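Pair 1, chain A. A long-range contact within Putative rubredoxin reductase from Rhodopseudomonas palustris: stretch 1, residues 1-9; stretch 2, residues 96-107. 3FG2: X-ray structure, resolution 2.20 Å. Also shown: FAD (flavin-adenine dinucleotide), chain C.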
# COMPACT_ATOMS: atom_id res chain seq x y z
N ASN A 1 19.86 25.81 8.79
CA ASN A 1 19.79 25.67 7.31
C ASN A 1 18.36 25.89 6.81
O ASN A 1 17.41 25.89 7.59
CB ASN A 1 20.29 24.29 6.88
CG ASN A 1 20.58 24.21 5.40
OD1 ASN A 1 20.89 23.14 4.87
ND2 ASN A 1 20.51 25.34 4.71
N ASP A 2 18.21 26.06 5.50
CA ASP A 2 16.90 26.30 4.89
C ASP A 2 16.39 25.12 4.07
O ASP A 2 15.19 24.98 3.82
CB ASP A 2 16.99 27.54 4.00
CG ASP A 2 15.64 28.00 3.52
OD1 ASP A 2 15.59 28.78 2.55
OD2 ASP A 2 14.62 27.59 4.12
N THR A 3 17.32 24.28 3.63
CA THR A 3 17.01 23.12 2.81
C THR A 3 16.14 22.06 3.48
O THR A 3 16.27 21.78 4.68
CB THR A 3 18.31 22.45 2.32
OG1 THR A 3 19.07 23.40 1.55
CG2 THR A 3 18.00 21.24 1.45
N VAL A 4 15.24 21.48 2.69
CA VAL A 4 14.35 20.42 3.16
C VAL A 4 14.79 19.15 2.43
O VAL A 4 14.72 19.07 1.20
CB VAL A 4 12.87 20.69 2.81
CG1 VAL A 4 12.04 19.45 3.12
CG2 VAL A 4 12.36 21.88 3.60
N LEU A 5 15.24 18.17 3.20
CA LEU A 5 15.69 16.92 2.62
C LEU A 5 14.63 15.83 2.72
O LEU A 5 14.13 15.54 3.81
CB LEU A 5 16.98 16.46 3.33
CG LEU A 5 18.27 16.44 2.51
CD1 LEU A 5 18.37 17.68 1.63
CD2 LEU A 5 19.46 16.35 3.46
N ILE A 6 14.29 15.24 1.58
CA ILE A 6 13.29 14.17 1.55
C ILE A 6 13.98 12.85 1.25
O ILE A 6 14.61 12.70 0.20
CB ILE A 6 12.24 14.40 0.46
CG1 ILE A 6 11.67 15.81 0.57
CG2 ILE A 6 11.13 13.37 0.60
CD1 ILE A 6 10.84 16.21 -0.63
N ALA A 7 13.86 11.91 2.18
CA ALA A 7 14.46 10.58 2.06
C ALA A 7 13.40 9.59 1.60
O ALA A 7 12.57 9.15 2.38
CB ALA A 7 15.02 10.14 3.39
N GLY A 8 13.46 9.22 0.32
CA GLY A 8 12.48 8.30 -0.23
C GLY A 8 11.69 9.06 -1.27
O GLY A 8 11.08 10.08 -0.95
N ALA A 9 11.70 8.58 -2.51
CA ALA A 9 10.99 9.26 -3.60
C ALA A 9 9.87 8.43 -4.21
O ALA A 9 9.79 8.28 -5.43
CB ALA A 9 11.98 9.67 -4.68
N ALA A 96 27.43 13.90 2.05
CA ALA A 96 26.68 14.28 3.24
C ALA A 96 26.02 15.61 2.97
O ALA A 96 26.56 16.43 2.22
CB ALA A 96 27.61 14.38 4.44
N ILE A 97 24.85 15.84 3.56
CA ILE A 97 24.15 17.09 3.33
C ILE A 97 23.53 17.65 4.61
O ILE A 97 23.07 16.90 5.46
CB ILE A 97 23.03 16.90 2.29
CG1 ILE A 97 23.62 16.34 1.00
CG2 ILE A 97 22.32 18.22 2.02
CD1 ILE A 97 22.60 16.08 -0.08
N GLU A 98 23.55 18.98 4.73
CA GLU A 98 22.96 19.63 5.89
C GLU A 98 21.50 19.86 5.54
O GLU A 98 21.16 20.04 4.36
CB GLU A 98 23.60 20.99 6.16
CG GLU A 98 25.06 20.96 6.52
CD GLU A 98 25.57 22.34 6.89
OE1 GLU A 98 25.15 22.87 7.94
OE2 GLU A 98 26.38 22.90 6.12
N TYR A 99 20.63 19.85 6.54
CA TYR A 99 19.22 20.06 6.28
C TYR A 99 18.60 20.99 7.31
O TYR A 99 19.06 21.07 8.45
CB TYR A 99 18.48 18.71 6.26
CG TYR A 99 18.51 17.95 7.57
CD1 TYR A 99 17.74 18.36 8.66
CD2 TYR A 99 19.32 16.83 7.73
CE1 TYR A 99 17.78 17.69 9.87
CE2 TYR A 99 19.37 16.15 8.94
CZ TYR A 99 18.60 16.58 10.00
OH TYR A 99 18.67 15.93 11.21
N GLY A 100 17.56 21.70 6.89
CA GLY A 100 16.84 22.58 7.79
C GLY A 100 15.80 21.68 8.43
O GLY A 100 15.65 21.63 9.65
N HIS A 101 15.09 20.95 7.58
CA HIS A 101 14.08 20.00 8.02
C HIS A 101 14.22 18.73 7.19
O HIS A 101 14.40 18.79 5.96
CB HIS A 101 12.67 20.58 7.87
CG HIS A 101 11.65 19.89 8.72
ND1 HIS A 101 11.11 18.66 8.40
CD2 HIS A 101 11.11 20.23 9.92
CE1 HIS A 101 10.30 18.27 9.36
NE2 HIS A 101 10.28 19.20 10.29
N LEU A 102 14.15 17.59 7.86
CA LEU A 102 14.28 16.28 7.22
C LEU A 102 12.94 15.54 7.16
O LEU A 102 12.26 15.38 8.18
CB LEU A 102 15.30 15.42 7.98
CG LEU A 102 15.45 13.95 7.55
CD1 LEU A 102 15.84 13.89 6.08
CD2 LEU A 102 16.50 13.26 8.42
N VAL A 103 12.56 15.10 5.97
CA VAL A 103 11.31 14.37 5.77
C VAL A 103 11.61 12.91 5.43
O VAL A 103 12.23 12.61 4.41
CB VAL A 103 10.47 15.00 4.63
CG1 VAL A 103 9.29 14.10 4.30
CG2 VAL A 103 9.97 16.37 5.05
N LEU A 104 11.16 12.01 6.30
CA LEU A 104 11.36 10.57 6.09
C LEU A 104 10.15 9.98 5.39
O LEU A 104 9.03 10.01 5.93
CB LEU A 104 11.59 9.85 7.42
CG LEU A 104 12.84 10.32 8.18
CD1 LEU A 104 12.98 9.56 9.49
CD2 LEU A 104 14.07 10.11 7.28
N ALA A 105 10.37 9.46 4.19
CA ALA A 105 9.32 8.84 3.38
C ALA A 105 9.94 7.60 2.76
O ALA A 105 9.90 7.41 1.54
CB ALA A 105 8.86 9.81 2.30
N THR A 106 10.50 6.77 3.63
CA THR A 106 11.19 5.54 3.25
C THR A 106 10.28 4.36 2.96
O THR A 106 10.76 3.30 2.56
CB THR A 106 12.17 5.13 4.36
OG1 THR A 106 11.48 5.07 5.62
CG2 THR A 106 13.30 6.14 4.48
N GLY A 107 8.98 4.54 3.18
CA GLY A 107 8.04 3.47 2.92
C GLY A 107 8.34 2.20 3.70
O GLY A 107 8.86 2.25 4.82
PA FAD C . 6.78 3.99 -1.34
O1A FAD C . 7.09 2.56 -1.08
O2A FAD C . 6.08 4.37 -2.44
O5B FAD C . 8.20 4.52 -1.61
C5B FAD C . 9.33 4.39 -0.69
C4B FAD C . 10.56 4.79 -1.53
O4B FAD C . 11.64 5.12 -0.58
C3B FAD C . 11.13 3.69 -2.44
O3B FAD C . 11.42 4.05 -3.75
C2B FAD C . 12.27 3.17 -1.61
O2B FAD C . 13.21 2.45 -2.35
C1B FAD C . 12.84 4.45 -1.08
N9A FAD C . 13.70 4.37 0.10
C8A FAD C . 13.56 3.53 1.17
N7A FAD C . 14.51 3.69 2.09
C5A FAD C . 15.30 4.69 1.60
C6A FAD C . 16.52 5.34 2.15
N6A FAD C . 17.08 5.02 3.29
N1A FAD C . 17.05 6.34 1.36
C2A FAD C . 16.49 6.70 0.15
N3A FAD C . 15.39 6.16 -0.42
C4A FAD C . 14.82 5.16 0.35
N1 FAD C . -2.41 1.70 -2.52
C2 FAD C . -3.64 2.09 -2.89
O2 FAD C . -4.24 2.91 -2.27
N3 FAD C . -4.29 1.54 -4.04
C4 FAD C . -3.67 0.58 -4.83
O4 FAD C . -4.26 0.14 -5.80
C4X FAD C . -2.33 0.15 -4.44
N5 FAD C . -1.68 -0.77 -5.18
C5X FAD C . -0.41 -1.15 -4.78
C6 FAD C . 0.27 -2.11 -5.58
C7 FAD C . 1.54 -2.54 -5.27
C7M FAD C . 2.22 -3.57 -6.15
C8 FAD C . 2.23 -2.00 -4.09
C8M FAD C . 3.63 -2.42 -3.69
C9 FAD C . 1.57 -1.05 -3.29
C9A FAD C . 0.26 -0.62 -3.63
N10 FAD C . -0.48 0.38 -2.86
C10 FAD C . -1.73 0.76 -3.23
C1' FAD C . 0.20 0.95 -1.66
C2' FAD C . 0.97 2.25 -2.04
O2' FAD C . 1.86 1.94 -3.09
C3' FAD C . 1.71 2.72 -0.81
O3' FAD C . 0.78 3.05 0.21
C4' FAD C . 2.54 3.95 -1.15
O4' FAD C . 3.49 3.65 -2.20
C5' FAD C . 3.27 4.40 0.09
O5' FAD C . 4.15 5.65 -0.31
P FAD C . 5.48 5.86 0.35
O1P FAD C . 5.96 7.18 -0.31
O2P FAD C . 5.43 5.87 1.74
O3P FAD C . 6.40 4.77 -0.01

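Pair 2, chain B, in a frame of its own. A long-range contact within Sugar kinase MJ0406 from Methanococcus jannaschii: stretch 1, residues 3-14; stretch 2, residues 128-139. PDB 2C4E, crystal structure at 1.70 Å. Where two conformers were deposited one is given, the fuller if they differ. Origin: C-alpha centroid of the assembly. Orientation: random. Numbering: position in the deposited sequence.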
# COMPACT_ATOMS: atom_id res chain seq x y z
N GLY B 3 -30.13 10.75 -30.63
CA GLY B 3 -29.33 11.34 -29.56
C GLY B 3 -30.06 11.11 -28.24
O GLY B 3 -31.21 10.66 -28.26
N LYS B 4 -29.42 11.41 -27.10
CA LYS B 4 -29.96 10.92 -25.82
C LYS B 4 -30.11 11.97 -24.65
O LYS B 4 -29.93 13.17 -24.87
CB LYS B 4 -29.17 9.67 -25.42
CG LYS B 4 -28.90 8.63 -26.55
CD LYS B 4 -30.08 7.66 -26.74
CE LYS B 4 -29.77 6.52 -27.72
NZ LYS B 4 -28.89 5.45 -27.16
N MET B 5 -30.48 11.50 -23.44
CA MET B 5 -31.00 12.32 -22.30
C MET B 5 -30.03 13.10 -21.37
O MET B 5 -28.85 12.83 -21.36
CB MET B 5 -31.81 11.40 -21.38
CG MET B 5 -33.17 10.99 -21.89
SD MET B 5 -33.87 9.64 -20.91
CE MET B 5 -33.30 10.04 -19.23
N GLU B 6 -30.58 14.01 -20.54
CA GLU B 6 -29.82 15.04 -19.77
C GLU B 6 -28.93 14.55 -18.62
O GLU B 6 -29.10 14.90 -17.44
CB GLU B 6 -30.78 16.12 -19.25
CG GLU B 6 -31.29 17.06 -20.34
CD GLU B 6 -32.53 17.84 -19.93
OE1 GLU B 6 -32.96 17.75 -18.76
OE2 GLU B 6 -33.09 18.55 -20.80
N LYS B 7 -27.89 13.82 -19.02
CA LYS B 7 -27.18 13.01 -18.07
C LYS B 7 -25.81 12.75 -18.70
O LYS B 7 -25.60 12.94 -19.90
CB LYS B 7 -27.99 11.73 -17.81
CG LYS B 7 -27.57 10.79 -16.66
CD LYS B 7 -28.68 9.76 -16.37
CE LYS B 7 -28.52 9.06 -15.00
NZ LYS B 7 -29.55 7.99 -14.76
N ILE B 8 -24.88 12.36 -17.87
CA ILE B 8 -23.54 12.06 -18.31
C ILE B 8 -23.15 10.70 -17.75
O ILE B 8 -23.36 10.44 -16.58
CB ILE B 8 -22.54 13.12 -17.80
CG1 ILE B 8 -22.95 14.50 -18.34
CG2 ILE B 8 -21.12 12.76 -18.23
CD1 ILE B 8 -22.12 15.64 -17.81
N THR B 9 -22.61 9.85 -18.62
CA THR B 9 -22.02 8.58 -18.24
C THR B 9 -20.52 8.78 -18.09
O THR B 9 -19.90 9.36 -18.96
CB THR B 9 -22.26 7.54 -19.34
OG1 THR B 9 -23.66 7.36 -19.57
CG2 THR B 9 -21.74 6.17 -18.89
N CYS B 10 -19.96 8.36 -16.97
CA CYS B 10 -18.52 8.36 -16.77
C CYS B 10 -18.02 6.93 -16.74
O CYS B 10 -18.52 6.13 -15.97
CB CYS B 10 -18.16 9.01 -15.45
SG CYS B 10 -18.59 10.76 -15.42
N VAL B 11 -17.04 6.64 -17.58
CA VAL B 11 -16.50 5.31 -17.76
C VAL B 11 -15.05 5.34 -17.30
O VAL B 11 -14.27 6.23 -17.65
CB VAL B 11 -16.54 4.89 -19.25
CG1 VAL B 11 -15.88 3.54 -19.44
CG2 VAL B 11 -17.97 4.88 -19.78
N GLY B 12 -14.69 4.37 -16.48
CA GLY B 12 -13.31 4.22 -16.06
C GLY B 12 -13.20 3.91 -14.59
O GLY B 12 -14.13 3.41 -13.96
N HIS B 13 -12.06 4.25 -14.03
CA HIS B 13 -11.73 3.85 -12.67
C HIS B 13 -12.62 4.45 -11.60
O HIS B 13 -12.83 5.66 -11.56
CB HIS B 13 -10.29 4.21 -12.37
CG HIS B 13 -9.29 3.37 -13.11
ND1 HIS B 13 -9.42 2.00 -13.23
CD2 HIS B 13 -8.14 3.70 -13.73
CE1 HIS B 13 -8.40 1.53 -13.92
NE2 HIS B 13 -7.61 2.54 -14.24
N THR B 14 -13.10 3.56 -10.74
CA THR B 14 -13.53 3.88 -9.40
C THR B 14 -12.53 3.21 -8.45
O THR B 14 -12.33 2.00 -8.52
CB THR B 14 -14.95 3.34 -9.19
OG1 THR B 14 -15.87 4.09 -10.00
CG2 THR B 14 -15.40 3.55 -7.77
N ASN B 128 -25.36 -0.06 -24.59
CA ASN B 128 -25.82 1.17 -25.19
C ASN B 128 -25.94 2.22 -24.08
O ASN B 128 -26.29 1.91 -22.94
CB ASN B 128 -27.15 0.99 -25.92
CG ASN B 128 -27.02 0.13 -27.18
OD1 ASN B 128 -27.60 -0.96 -27.26
ND2 ASN B 128 -26.24 0.61 -28.15
N PHE B 129 -25.58 3.45 -24.41
CA PHE B 129 -25.68 4.57 -23.51
C PHE B 129 -26.82 5.44 -23.99
O PHE B 129 -26.97 5.67 -25.19
CB PHE B 129 -24.37 5.37 -23.56
CG PHE B 129 -23.16 4.57 -23.16
CD1 PHE B 129 -22.94 4.26 -21.84
CD2 PHE B 129 -22.24 4.14 -24.11
CE1 PHE B 129 -21.82 3.54 -21.47
CE2 PHE B 129 -21.13 3.41 -23.71
CZ PHE B 129 -20.93 3.14 -22.39
N ASN B 130 -27.63 5.92 -23.05
CA ASN B 130 -28.73 6.80 -23.39
C ASN B 130 -28.52 8.21 -22.89
O ASN B 130 -29.47 9.00 -22.83
CB ASN B 130 -30.04 6.22 -22.80
CG ASN B 130 -30.38 4.87 -23.38
OD1 ASN B 130 -30.86 3.97 -22.65
ND2 ASN B 130 -30.17 4.69 -24.68
N THR B 131 -27.28 8.53 -22.55
CA THR B 131 -26.93 9.83 -22.00
C THR B 131 -26.49 10.83 -23.07
O THR B 131 -26.12 10.46 -24.18
CB THR B 131 -25.79 9.65 -20.98
OG1 THR B 131 -24.78 8.78 -21.53
CG2 THR B 131 -26.30 8.95 -19.74
N GLU B 132 -26.52 12.11 -22.74
CA GLU B 132 -26.07 13.15 -23.67
C GLU B 132 -24.58 13.08 -23.93
O GLU B 132 -24.15 13.35 -25.04
CB GLU B 132 -26.43 14.53 -23.16
CG GLU B 132 -27.88 14.86 -23.47
CD GLU B 132 -28.39 16.14 -22.86
OE1 GLU B 132 -27.57 17.02 -22.53
OE2 GLU B 132 -29.63 16.24 -22.74
N ILE B 133 -23.81 12.78 -22.89
CA ILE B 133 -22.34 12.67 -22.98
C ILE B 133 -21.87 11.40 -22.33
O ILE B 133 -22.34 11.02 -21.27
CB ILE B 133 -21.64 13.86 -22.30
CG1 ILE B 133 -22.14 15.18 -22.88
CG2 ILE B 133 -20.12 13.70 -22.44
CD1 ILE B 133 -21.46 16.40 -22.30
N VAL B 134 -20.96 10.71 -23.01
CA VAL B 134 -20.23 9.60 -22.43
C VAL B 134 -18.80 10.10 -22.26
O VAL B 134 -18.10 10.38 -23.24
CB VAL B 134 -20.28 8.37 -23.36
CG1 VAL B 134 -19.36 7.29 -22.88
CG2 VAL B 134 -21.72 7.87 -23.47
N HIS B 135 -18.37 10.23 -21.01
CA HIS B 135 -17.03 10.69 -20.70
C HIS B 135 -16.16 9.50 -20.31
O HIS B 135 -16.52 8.74 -19.40
CB HIS B 135 -17.03 11.70 -19.57
CG HIS B 135 -15.67 12.12 -19.16
ND1 HIS B 135 -14.85 12.89 -19.96
CD2 HIS B 135 -14.95 11.85 -18.04
CE1 HIS B 135 -13.68 13.05 -19.36
NE2 HIS B 135 -13.73 12.45 -18.18
N ILE B 136 -15.05 9.36 -21.02
CA ILE B 136 -14.15 8.23 -20.95
C ILE B 136 -12.86 8.69 -20.31
O ILE B 136 -12.08 9.42 -20.91
CB ILE B 136 -13.89 7.68 -22.35
CG1 ILE B 136 -15.21 7.19 -22.93
CG2 ILE B 136 -12.86 6.53 -22.26
CD1 ILE B 136 -15.16 6.81 -24.41
N ALA B 137 -12.68 8.27 -19.08
CA ALA B 137 -11.52 8.62 -18.30
C ALA B 137 -10.55 7.46 -18.28
O ALA B 137 -10.69 6.50 -19.05
CB ALA B 137 -11.95 9.01 -16.90
N THR B 138 -9.53 7.53 -17.45
CA THR B 138 -8.55 6.45 -17.42
C THR B 138 -9.22 5.15 -17.00
O THR B 138 -10.17 5.12 -16.24
CB THR B 138 -7.37 6.76 -16.49
OG1 THR B 138 -7.86 7.25 -15.24
CG2 THR B 138 -6.51 7.88 -17.07
N GLY B 139 -8.71 4.06 -17.53
CA GLY B 139 -9.33 2.77 -17.33
C GLY B 139 -8.60 1.74 -18.15
O GLY B 139 -7.37 1.62 -18.05
O HOH W 1 -5.57 2.63 -16.47

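Both pairs are built on two neighbouring parallel β-strands, the first of which is followed by a glycine in each pair. In pair 1, strand 4-7 lies beside strand 101-104 with an angle of 17° between their directions and a closest approach of 4.7 Å between axes; in pair 2, the strand that ends at Val B11 lies beside the strand that ends at Ile B136, at 22°, with a closest approach of 4.6 Å between axes. Fourteen central residues superpose with an RMSD of 0.7 Å. Val A4, Leu A5, Ile A6 and Ala A7 fall on Ile B8, Thr B9, Cys B10 and Val B11, and His A101 through Leu A104 fall on Ile B133 through Ile B136.

The backbone ladder is the same in both. Leu A5 N donates to His A101 O (3.0 Å) and Leu A5 O accepts from Val A103 N (2.7 Å), just as Thr B9 N donates to Ile B133 O (2.9 Å) and Thr B9 O accepts from His B135 N (2.7 Å). The next rungs repeat the pattern: Ala A7 N to Val A103 O (2.8 Å) and Ala A105 N to Ala A7 O (2.9 Å) correspond to Val B11 N to His B135 O (2.8 Å) and Ala B137 N to Val B11 O (3.0 Å). One residue of the first strand thus bonds to two residues of its neighbour, as parallel pairing requires.

The ladders differ more at their beginnings. Thr A3 O receives both Gly A100 N (2.6 Å) and His A101 N (3.2 Å). The matching Lys B7 O also receives two amides, Glu B132 N (3.1 Å) and Ile B133 N (3.5 Å), but both bonds are weak, and here a β-bulge shifts the register by one between Met B5 and Ile B8. At Gly A100 a CB would lie 2.5 Å from Asn A1 O, a clash, whereas the matching position in pair 2 carries Glu B132.

The clearest change in side-chain chemistry is at Leu A5 and Thr B9. Leu A5 reaches along its neighbour with CD2, which packs 3.7 Å from Ile A97 CG2 and 3.8 Å from Tyr A99 CB. Thr B9 is shorter and partly polar: its CG2 lies 3.7 Å from Phe B129 CE1, while its OG1 approaches Thr B131 OG1 at 2.7 Å in a hydroxyl-hydroxyl hydrogen bond. Tyr A99 and Thr B131 occupy matching positions, so an apolar contact in pair 1 becomes a polar one in pair 2. On the same face, Ala A7 CB meets Leu A104 CD2 at 4.0 Å; the larger Val B11 instead places CG2 4.2 Å from Val B134 CG1 and 4.3 Å from Phe B129 CZ.

Gly A8 and Gly B12 coincide. A CB on either would clash, 1.8 Å from Ala A105 O or 2.4 Å from Thr B138 O, and backbone angles alone call for glycine at both. At the glycine, Gly A8 CA lies 3.3 Å from FAD O4B. Past Gly B12, where the superposition gives no matching residues, His B13 N donates to Thr B138 O at 3.0 Å, and the His B13 ring has Gly B139 CA over one face.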